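Local coordinates for gamma-glutamyltransferase 1 Threonine peptidase. MEROPS family T03 (Pseudomonas nitroreducens, PDB 7D9E), which probably transfers gamma-glutamyl groups from donors such as glutamine to water or amine acceptors, the latter reaction serving theanine synthesis, at residues A[303-306]-A[307-310]; A[62-65]-A[66-69]; A[169-172]-A[173-177]. All coordinates share one frame; numbering follows the deposited sequence.

Interaction 1: A[303-306]-A[307-310]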
ATOM      1  N   LEU A 303     -17.137   0.981  14.361  1.00 19.28           N
ATOM      2  CA  LEU A 303     -16.250   1.122  13.207  1.00 18.34           C
ATOM      3  C   LEU A 303     -16.874   0.488  11.971  1.00 19.13           C
ATOM      4  O   LEU A 303     -16.763   1.033  10.861  1.00 20.04           O
ATOM      5  CB  LEU A 303     -14.878   0.505  13.455  1.00 18.79           C
ATOM      6  CG  LEU A 303     -14.033   1.040  14.608  1.00 26.42           C
ATOM      7  CD1 LEU A 303     -12.550   0.703  14.353  1.00 28.10           C
ATOM      8  CD2 LEU A 303     -14.191   2.524  14.863  1.00 23.88           C
ATOM      9  N   SER A 304     -17.518  -0.678  12.141  1.00 19.59           N
ATOM     10  CA  SER A 304     -18.129  -1.369  11.011  1.00 19.17           C
ATOM     11  C   SER A 304     -19.242  -0.537  10.393  1.00 19.93           C
ATOM     12  O   SER A 304     -19.383  -0.503   9.167  1.00 19.59           O
ATOM     13  CB  SER A 304     -18.657  -2.736  11.444  1.00 20.56           C
ATOM     14  OG  SER A 304     -17.601  -3.545  11.975  1.00 20.55           O
ATOM     15  N   GLU A 305     -20.028   0.157  11.225  1.00 18.98           N
ATOM     16  CA  GLU A 305     -21.104   0.993  10.701  1.00 20.08           C
ATOM     17  C   GLU A 305     -20.539   2.141   9.878  1.00 22.21           C
ATOM     18  O   GLU A 305     -21.124   2.533   8.856  1.00 21.77           O
ATOM     19  CB  GLU A 305     -21.941   1.542  11.852  1.00 23.12           C
ATOM     20  CG  GLU A 305     -22.929   0.552  12.436  1.00 23.33           C
ATOM     21  CD  GLU A 305     -24.118   0.313  11.520  1.00 25.57           C
ATOM     22  OE1 GLU A 305     -24.856   1.285  11.212  1.00 26.03           O
ATOM     23  OE2 GLU A 305     -24.319  -0.843  11.092  1.00 24.33           O
ATOM     24  N   ILE A 306     -19.410   2.701  10.315  1.00 20.72           N
ATOM     25  CA  ILE A 306     -18.762   3.746   9.536  1.00 21.01           C
ATOM     26  C   ILE A 306     -18.213   3.168   8.238  1.00 19.39           C
ATOM     27  O   ILE A 306     -18.404   3.738   7.155  1.00 19.53           O
ATOM     28  CB  ILE A 306     -17.664   4.436  10.365  1.00 20.65           C
ATOM     29  CG1 ILE A 306     -18.226   4.964  11.687  1.00 22.36           C
ATOM     30  CG2 ILE A 306     -17.071   5.572   9.556  1.00 22.42           C
ATOM     31  CD1 ILE A 306     -17.176   5.577  12.585  1.00 23.12           C
ATOM     32  N   GLU A 307     -17.566   2.004   8.320  1.00 20.06           N
ATOM     33  CA  GLU A 307     -16.956   1.393   7.145  1.00 20.14           C
ATOM     34  C   GLU A 307     -17.990   1.041   6.084  1.00 19.56           C
ATOM     35  O   GLU A 307     -17.688   1.116   4.887  1.00 20.18           O
ATOM     36  CB  GLU A 307     -16.114   0.179   7.550  1.00 19.97           C
ATOM     37  CG  GLU A 307     -14.894   0.633   8.370  1.00 18.54           C
ATOM     38  CD  GLU A 307     -14.313  -0.422   9.273  1.00 19.78           C
ATOM     39  OE1 GLU A 307     -14.937  -1.485   9.463  1.00 22.67           O
ATOM     40  OE2 GLU A 307     -13.216  -0.160   9.817  1.00 20.76           O
ATOM     41  N   LYS A 308     -19.220   0.713   6.494  1.00 19.30           N
ATOM     42  CA  LYS A 308     -20.273   0.436   5.525  1.00 20.85           C
ATOM     43  C   LYS A 308     -20.440   1.598   4.557  1.00 22.20           C
ATOM     44  O   LYS A 308     -20.559   1.401   3.339  1.00 21.82           O
ATOM     45  CB  LYS A 308     -21.595   0.185   6.247  1.00 21.45           C
ATOM     46  CG  LYS A 308     -21.793  -1.262   6.719  1.00 21.41           C
ATOM     47  CD  LYS A 308     -23.120  -1.373   7.440  1.00 22.81           C
ATOM     48  CE  LYS A 308     -23.726  -2.774   7.377  1.00 24.89           C
ATOM     49  NZ  LYS A 308     -22.831  -3.815   7.997  1.00 24.50           N
ATOM     50  N   ARG A 309     -20.481   2.826   5.095  1.00 20.47           N
ATOM     51  CA  ARG A 309     -20.745   3.999   4.267  1.00 21.55           C
ATOM     52  C   ARG A 309     -19.526   4.353   3.428  1.00 19.60           C
ATOM     53  O   ARG A 309     -19.660   4.753   2.267  1.00 21.92           O
ATOM     54  CB  ARG A 309     -21.159   5.174   5.156  1.00 22.08           C
ATOM     55  CG  ARG A 309     -22.639   5.189   5.516  1.00 23.85           C
ATOM     56  CD  ARG A 309     -22.912   4.234   6.671  1.00 22.79           C
ATOM     57  NE  ARG A 309     -24.344   4.039   6.873  1.00 23.90           N
ATOM     58  CZ  ARG A 309     -24.868   3.296   7.842  1.00 24.13           C
ATOM     59  NH1 ARG A 309     -24.072   2.686   8.699  1.00 22.95           N
ATOM     60  NH2 ARG A 309     -26.184   3.147   7.930  1.00 27.49           N
ATOM     61  N   VAL A 310     -18.335   4.208   3.997  1.00 18.85           N
ATOM     62  CA  VAL A 310     -17.091   4.466   3.279  1.00 18.89           C
ATOM     63  C   VAL A 310     -16.977   3.559   2.065  1.00 17.13           C
ATOM     64  O   VAL A 310     -16.635   4.000   0.957  1.00 18.27           O
ATOM     65  CB  VAL A 310     -15.899   4.293   4.236  1.00 19.84           C
ATOM     66  CG1 VAL A 310     -14.579   4.320   3.473  1.00 21.96           C
ATOM     67  CG2 VAL A 310     -15.933   5.356   5.291  1.00 20.86           C
TER
HETATM   68  O   HOH W   1     -14.741  -3.419  11.585  1.00 24.86           O
HETATM   69  O   HOH W   2     -22.303  -2.693  10.533  1.00 24.21           O

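Interaction 2: A[62-65]-A[66-69]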
ATOM      1  N   PHE A  62      15.145   0.362  -3.235  1.00 16.97           N
ATOM      2  CA  PHE A  62      15.855  -0.593  -4.085  1.00 18.24           C
ATOM      3  C   PHE A  62      16.318  -1.801  -3.285  1.00 15.81           C
ATOM      4  O   PHE A  62      16.314  -2.926  -3.805  1.00 17.07           O
ATOM      5  CB  PHE A  62      17.010   0.079  -4.822  1.00 17.50           C
ATOM      6  CG  PHE A  62      16.583   0.906  -6.008  1.00 17.83           C
ATOM      7  CD1 PHE A  62      16.040   0.311  -7.126  1.00 20.44           C
ATOM      8  CD2 PHE A  62      16.742   2.282  -5.993  1.00 17.98           C
ATOM      9  CE1 PHE A  62      15.671   1.083  -8.244  1.00 18.67           C
ATOM     10  CE2 PHE A  62      16.379   3.059  -7.098  1.00 20.32           C
ATOM     11  CZ  PHE A  62      15.820   2.459  -8.203  1.00 20.05           C
ATOM     12  N   THR A  63      16.682  -1.608  -2.008  1.00 16.08           N
ATOM     13  CA  THR A  63      17.088  -2.745  -1.178  1.00 16.54           C
ATOM     14  C   THR A  63      15.955  -3.748  -1.039  1.00 15.45           C
ATOM     15  O   THR A  63      16.154  -4.955  -1.236  1.00 16.07           O
ATOM     16  CB  THR A  63      17.555  -2.273   0.198  1.00 18.61           C
ATOM     17  OG1 THR A  63      18.799  -1.578   0.057  1.00 20.37           O
ATOM     18  CG2 THR A  63      17.803  -3.452   1.122  1.00 17.47           C
ATOM     19  N   LEU A  64      14.747  -3.264  -0.736  1.00 16.11           N
ATOM     20  CA  LEU A  64      13.616  -4.168  -0.572  1.00 16.07           C
ATOM     21  C   LEU A  64      13.179  -4.811  -1.885  1.00 14.21           C
ATOM     22  O   LEU A  64      12.560  -5.884  -1.857  1.00 15.71           O
ATOM     23  CB  LEU A  64      12.460  -3.425   0.087  1.00 16.46           C
ATOM     24  CG  LEU A  64      12.747  -2.886   1.490  1.00 17.38           C
ATOM     25  CD1 LEU A  64      11.639  -1.938   1.979  1.00 17.56           C
ATOM     26  CD2 LEU A  64      12.928  -4.032   2.470  1.00 17.03           C
ATOM     27  N   ALA A  65      13.484  -4.190  -3.030  1.00 14.41           N
ATOM     28  CA  ALA A  65      13.255  -4.822  -4.321  1.00 15.42           C
ATOM     29  C   ALA A  65      14.105  -6.074  -4.488  1.00 17.09           C
ATOM     30  O   ALA A  65      13.781  -6.935  -5.322  1.00 17.38           O
ATOM     31  CB  ALA A  65      13.546  -3.813  -5.427  1.00 16.83           C
ATOM     32  N   VAL A  66      15.172  -6.195  -3.698  1.00 16.99           N
ATOM     33  CA  VAL A  66      15.994  -7.390  -3.642  1.00 16.38           C
ATOM     34  C   VAL A  66      15.568  -8.312  -2.504  1.00 15.48           C
ATOM     35  O   VAL A  66      15.350  -9.508  -2.711  1.00 15.26           O
ATOM     36  CB  VAL A  66      17.482  -7.002  -3.508  1.00 16.63           C
ATOM     37  CG1 VAL A  66      18.337  -8.256  -3.409  1.00 17.72           C
ATOM     38  CG2 VAL A  66      17.923  -6.127  -4.668  1.00 18.63           C
ATOM     39  N   THR A  67      15.449  -7.776  -1.290  1.00 17.35           N
ATOM     40  CA  THR A  67      15.283  -8.600  -0.100  1.00 16.20           C
ATOM     41  C   THR A  67      13.838  -8.911   0.244  1.00 15.57           C
ATOM     42  O   THR A  67      13.612  -9.799   1.072  1.00 15.97           O
ATOM     43  CB  THR A  67      15.966  -7.955   1.120  1.00 15.60           C
ATOM     44  OG1 THR A  67      15.267  -6.757   1.484  1.00 16.59           O
ATOM     45  CG2 THR A  67      17.428  -7.643   0.813  1.00 19.00           C
ATOM     46  N   TYR A  68      12.862  -8.222  -0.374  1.00 15.11           N
ATOM     47  CA  TYR A  68      11.510  -8.454   0.109  1.00 15.06           C
ATOM     48  C   TYR A  68      10.749  -8.592  -1.261  1.00 17.22           C
ATOM     49  O   TYR A  68       9.784  -7.861  -1.510  1.00 15.72           O
ATOM     50  CB  TYR A  68      11.024  -7.219   0.789  1.00 16.87           C
ATOM     51  CG  TYR A  68       9.892  -7.363   1.790  1.00 13.93           C
ATOM     52  CD1 TYR A  68      10.209  -7.657   3.097  1.00 14.42           C
ATOM     53  CD2 TYR A  68       8.573  -7.432   1.434  1.00 19.23           C
ATOM     54  CE1 TYR A  68       9.250  -7.796   4.064  1.00 17.35           C
ATOM     55  CE2 TYR A  68       7.580  -7.632   2.406  1.00 21.76           C
ATOM     56  CZ  TYR A  68       7.945  -7.821   3.716  1.00 17.24           C
ATOM     57  OH  TYR A  68       7.025  -8.037   4.723  1.00 18.44           O
ATOM     58  N   PRO A  69      11.175  -9.502  -2.150  1.00 16.91           N
ATOM     59  CA  PRO A  69      10.612  -9.533  -3.518  1.00 15.36           C
ATOM     60  C   PRO A  69       9.125  -9.872  -3.595  1.00 16.46           C
ATOM     61  O   PRO A  69       8.510  -9.700  -4.674  1.00 18.20           O
ATOM     62  CB  PRO A  69      11.437 -10.628  -4.214  1.00 19.60           C
ATOM     63  CG  PRO A  69      11.944 -11.482  -3.101  1.00 21.12           C
ATOM     64  CD  PRO A  69      12.229 -10.506  -1.977  1.00 17.87           C
TER

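Interaction 3: A[169-172]-A[173-177]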
ATOM      1  N   GLN A 169       6.577 -18.794   3.442  1.00 18.32           N
ATOM      2  CA  GLN A 169       5.158 -19.126   3.423  1.00 19.10           C
ATOM      3  C   GLN A 169       4.401 -18.369   2.338  1.00 20.82           C
ATOM      4  O   GLN A 169       3.540 -18.943   1.664  1.00 21.53           O
ATOM      5  CB  GLN A 169       4.539 -18.881   4.797  1.00 22.60           C
ATOM      6  CG  GLN A 169       5.101 -19.805   5.870  1.00 25.78           C
ATOM      7  CD  GLN A 169       4.919 -21.285   5.531  1.00 30.39           C
ATOM      8  OE1 GLN A 169       3.850 -21.714   5.076  1.00 33.37           O
ATOM      9  NE2 GLN A 169       5.972 -22.060   5.729  1.00 30.61           N
ATOM     10  N   TYR A 170       4.697 -17.076   2.150  1.00 19.03           N
ATOM     11  CA  TYR A 170       4.092 -16.362   1.030  1.00 21.67           C
ATOM     12  C   TYR A 170       4.514 -16.948  -0.300  1.00 17.41           C
ATOM     13  O   TYR A 170       3.709 -17.023  -1.236  1.00 22.90           O
ATOM     14  CB  TYR A 170       4.425 -14.875   1.091  1.00 20.36           C
ATOM     15  CG  TYR A 170       3.926 -14.241   2.365  1.00 32.13           C
ATOM     16  CD1 TYR A 170       2.679 -14.576   2.879  1.00 42.26           C
ATOM     17  CD2 TYR A 170       4.688 -13.321   3.051  1.00 29.99           C
ATOM     18  CE1 TYR A 170       2.206 -14.009   4.043  1.00 51.38           C
ATOM     19  CE2 TYR A 170       4.219 -12.743   4.228  1.00 46.07           C
ATOM     20  CZ  TYR A 170       2.980 -13.094   4.713  1.00 57.26           C
ATOM     21  OH  TYR A 170       2.514 -12.524   5.877  1.00 77.05           O
ATOM     22  N   ARG A 171       5.781 -17.370  -0.412  1.00 17.02           N
ATOM     23  CA  ARG A 171       6.233 -18.035  -1.626  1.00 16.45           C
ATOM     24  C   ARG A 171       5.395 -19.270  -1.926  1.00 18.54           C
ATOM     25  O   ARG A 171       4.999 -19.497  -3.076  1.00 20.00           O
ATOM     26  CB  ARG A 171       7.719 -18.390  -1.523  1.00 16.17           C
ATOM     27  CG  ARG A 171       8.364 -18.702  -2.883  1.00 19.75           C
ATOM     28  CD  ARG A 171       9.545 -19.620  -2.786  1.00 20.63           C
ATOM     29  NE  ARG A 171       9.132 -20.995  -2.556  1.00 20.37           N
ATOM     30  CZ  ARG A 171       9.840 -22.066  -2.881  1.00 21.47           C
ATOM     31  NH1 ARG A 171      11.023 -21.924  -3.472  1.00 28.36           N
ATOM     32  NH2 ARG A 171       9.358 -23.284  -2.660  1.00 23.66           N
ATOM     33  N   GLN A 172       5.079 -20.068  -0.895  1.00 18.82           N
ATOM     34  CA  GLN A 172       4.295 -21.277  -1.103  1.00 19.76           C
ATOM     35  C   GLN A 172       2.888 -20.935  -1.562  1.00 22.05           C
ATOM     36  O   GLN A 172       2.321 -21.637  -2.402  1.00 21.15           O
ATOM     37  CB  GLN A 172       4.245 -22.097   0.192  1.00 22.78           C
ATOM     38  CG  GLN A 172       5.619 -22.553   0.673  1.00 20.36           C
ATOM     39  CD  GLN A 172       6.379 -23.273  -0.411  1.00 24.39           C
ATOM     40  OE1 GLN A 172       7.129 -22.655  -1.157  1.00 22.03           O
ATOM     41  NE2 GLN A 172       6.198 -24.585  -0.500  1.00 24.47           N
ATOM     42  N   ASP A 173       2.306 -19.881  -0.993  1.00 22.70           N
ATOM     43  CA  ASP A 173       0.993 -19.430  -1.427  1.00 24.59           C
ATOM     44  C   ASP A 173       1.032 -19.023  -2.892  1.00 21.25           C
ATOM     45  O   ASP A 173       0.124 -19.350  -3.664  1.00 24.35           O
ATOM     46  CB  ASP A 173       0.559 -18.221  -0.595  1.00 25.48           C
ATOM     47  CG  ASP A 173       0.347 -18.547   0.871  1.00 35.62           C
ATOM     48  OD1 ASP A 173       0.004 -19.700   1.197  1.00 33.93           O
ATOM     49  OD2 ASP A 173       0.539 -17.633   1.700  1.00 35.76           O
ATOM     50  N   ALA A 174       2.084 -18.309  -3.293  1.00 21.47           N
ATOM     51  CA  ALA A 174       2.181 -17.862  -4.676  1.00 22.22           C
ATOM     52  C   ALA A 174       2.347 -19.050  -5.610  1.00 26.17           C
ATOM     53  O   ALA A 174       1.733 -19.100  -6.682  1.00 24.14           O
ATOM     54  CB  ALA A 174       3.359 -16.904  -4.833  1.00 21.81           C
ATOM     55  N   ILE A 175       3.171 -20.021  -5.216  1.00 21.95           N
ATOM     56  CA  ILE A 175       3.367 -21.207  -6.046  1.00 23.10           C
ATOM     57  C   ILE A 175       2.048 -21.939  -6.250  1.00 27.04           C
ATOM     58  O   ILE A 175       1.761 -22.439  -7.343  1.00 28.22           O
ATOM     59  CB  ILE A 175       4.434 -22.113  -5.419  1.00 22.70           C
ATOM     60  CG1 ILE A 175       5.812 -21.518  -5.659  1.00 32.13           C
ATOM     61  CG2 ILE A 175       4.367 -23.488  -6.036  1.00 28.34           C
ATOM     62  CD1 ILE A 175       6.858 -22.069  -4.722  1.00 33.78           C
ATOM     63  N   ALA A 176       1.216 -22.001  -5.207  1.00 26.72           N
ATOM     64  CA  ALA A 176      -0.095 -22.624  -5.355  1.00 26.80           C
ATOM     65  C   ALA A 176      -0.938 -21.887  -6.387  1.00 27.32           C
ATOM     66  O   ALA A 176      -1.636 -22.510  -7.196  1.00 32.34           O
ATOM     67  CB  ALA A 176      -0.802 -22.658  -3.998  1.00 25.74           C
ATOM     68  N   LEU A 177      -0.881 -20.556  -6.377  1.00 23.79           N
ATOM     69  CA  LEU A 177      -1.647 -19.774  -7.343  1.00 26.45           C
ATOM     70  C   LEU A 177      -1.077 -19.903  -8.750  1.00 26.88           C
ATOM     71  O   LEU A 177      -1.835 -20.048  -9.716  1.00 29.38           O
ATOM     72  CB  LEU A 177      -1.647 -18.301  -6.928  1.00 25.85           C
ATOM     73  CG  LEU A 177      -2.447 -17.344  -7.811  1.00 25.56           C
ATOM     74  CD1 LEU A 177      -3.909 -17.753  -7.891  1.00 33.02           C
ATOM     75  CD2 LEU A 177      -2.307 -15.908  -7.330  1.00 32.94           C
TER

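Interaction 1: A[303-306]-A[307-310]
Glu305 OE1 is gripped by three groups: Arg309 NH1 meets it at 3.0 Å in a salt bridge, and Ser350 OG and the backbone N of Asn345 also hydrogen-bond to it. The guanidinium does not lie flat against the carboxylate. Their planes stand 70° apart, and NH1 comes down from above the carboxylate plane while OE1 sits close to the guanidinium plane. The same NH1 also bonds to Glu305 O at 3.0 Å, with a nearly straight N-H angle of 163°, and so ties together the main chain and side chain of one residue. A bend in the Arg309 chain at chi2 (81°) turns the guanidinium back along the helix to do this. NE has its own salt bridge with Glu343, and NH2 bonds to Ser350 OG, which links the two charged groups a second time.

This is an i to i+4 Glu-Arg pair on helix 297-317, and the backbone gives a little beneath it. Arg309 N stands 3.8 Å from Glu305 O and makes a weak bond to Ile306 O instead, while Val310 N also bonds to Ile306 O.

Water takes part on the polar flank. One water accepts from Lys308 NZ at 2.8 Å and donates to Glu305 OE2; NZ itself forms a salt bridge with Asp132 of the partner chain. Another donates to both Ser304 OG and Glu307 OE1, the latter at 2.9 Å; Ser304 OG is also bonded to Ile300 O. Glu307 runs out extended, its CG 3.1 Å from Leu303 O. On the apolar flank Ile306 CG2 and Val310 CG2 pack at 4.4 Å and lean on helix 271-284.

Interaction 2: A[62-65]-A[66-69]
With Leu64 CG beside its backbone N (chi1 -62°) and the Tyr68 ring anti to N (chi1 -158°), the two side chains run alongside each other, pointing the same way. What meets is Leu64 CD2 and Tyr68 CB, at 4.1 Å; the phenol ring travels on, away from the leucine. Thr67 holds OG1 between its own N and carbonyl carbon (chi1 68°), which sets that oxygen 3.7 Å from Leu64 CD2. The hydroxyl's polar partner lies elsewhere, at Asp36 OD2, just as Thr63 OG1 bonds back to Ala59 O. Thr63 CG2 only grazes Thr67 OG1, at 4.2 Å.

The main chain shows a helix coming to its end. Thr63 O accepts from two successive amides: Thr67 N lies in its carbonyl plane at 2.9 Å, whereas Val66 N approaches from above that plane. The bond from Val66 N to Phe62 O is weak, so at this one residue the helix shifts to an i to i+3 bond, while Thr67 and Tyr68 return to i to i+4. Tyr68 N bonds to Leu64 O at 2.8 Å. Tyr68 is the first residue to leave helical angles, and Pro69, which has no N-H, cannot extend the ladder to Ala65 O. Two carbonyls at this end are taken up by side-chain amides, Val66 O by Gln199 NE2 and Thr67 O by Gln167 NE2.

Tyr68's side chain is about 10 Å from the bound 6-diazenyl-5-oxo-L-norleucine, with Arg186 of the partner chain packed on it. Phe62 and Val66 fit between helices 146-159 and 200-212, while Thr63 and Thr67 rest on helix 37-48.

Interaction 3: A[169-172]-A[173-177]
Arg171 and Ile175, one turn apart, make the tight side of this helical contact: Ile175 CD1 sits over one face of the guanidinium, 3.3 Å from Arg171 NE. A bend at chi3 (76°) turns the guanidinium across the end of the isoleucine. Gln172 OE1 comes in at the edge of the same group, in its plane, and is gripped side-on by two nitrogens, with Arg171 NE at 3.0 Å and Arg171 NH2 at 2.8 Å. The NE bond runs almost straight out from the amide C=O, at 171°. NH1 is taken by the backbone oxygens of Phe188 and Gly189, so the hydrogen bonds fix how the guanidinium is turned. An alanine here would remove the flat group and is likely to leave Gln172 OE1 and those two carbonyls without their donor and Ile175 CD1 without its cover.

The Tyr170-Asp173 side is looser; Asp173 is exposed to solvent, Tyr170 only partly. Asp173 lies alongside Tyr170, its OD2 at the ring edge 3.9 Å from Tyr170 CD1, with ring and carboxylate planes 50° apart. Nothing polar joins the two side chains. Regular i to i+4 backbone bonds run beneath both flanks, such as Ile175 N to Arg171 O at 2.9 Å.

Helix 165-178 packs its tight side against helix 184-188, where Phe184 touches both Arg171 and Ile175. The partner chain also packs on helix 165-178, with its Phe24 on Arg171 and its Asp23 on Tyr170 and Ala174.

Overall arrangement
Each contact spans about two turns of one helix, interaction 2 running off its end, and along the chain they come in the order 2, 3, 1, on helices 53-67, 165-178 and 297-317. Interactions 2 and 3 are neighbours, with centres 18 Å apart and nearest atoms about 6 Å apart. Gln167 of helix 165-178 bonds to the end of helix 53-67, and Phe24 of the partner chain packs on both sites. Interaction 1 stands apart, its centre 35 Å from that of interaction 2 and on the opposite side of the chain's centre. All three touch the partner chain and have a side chain about 10 to 13 Å from bound 6-diazenyl-5-oxo-L-norleucine, near the ligand site.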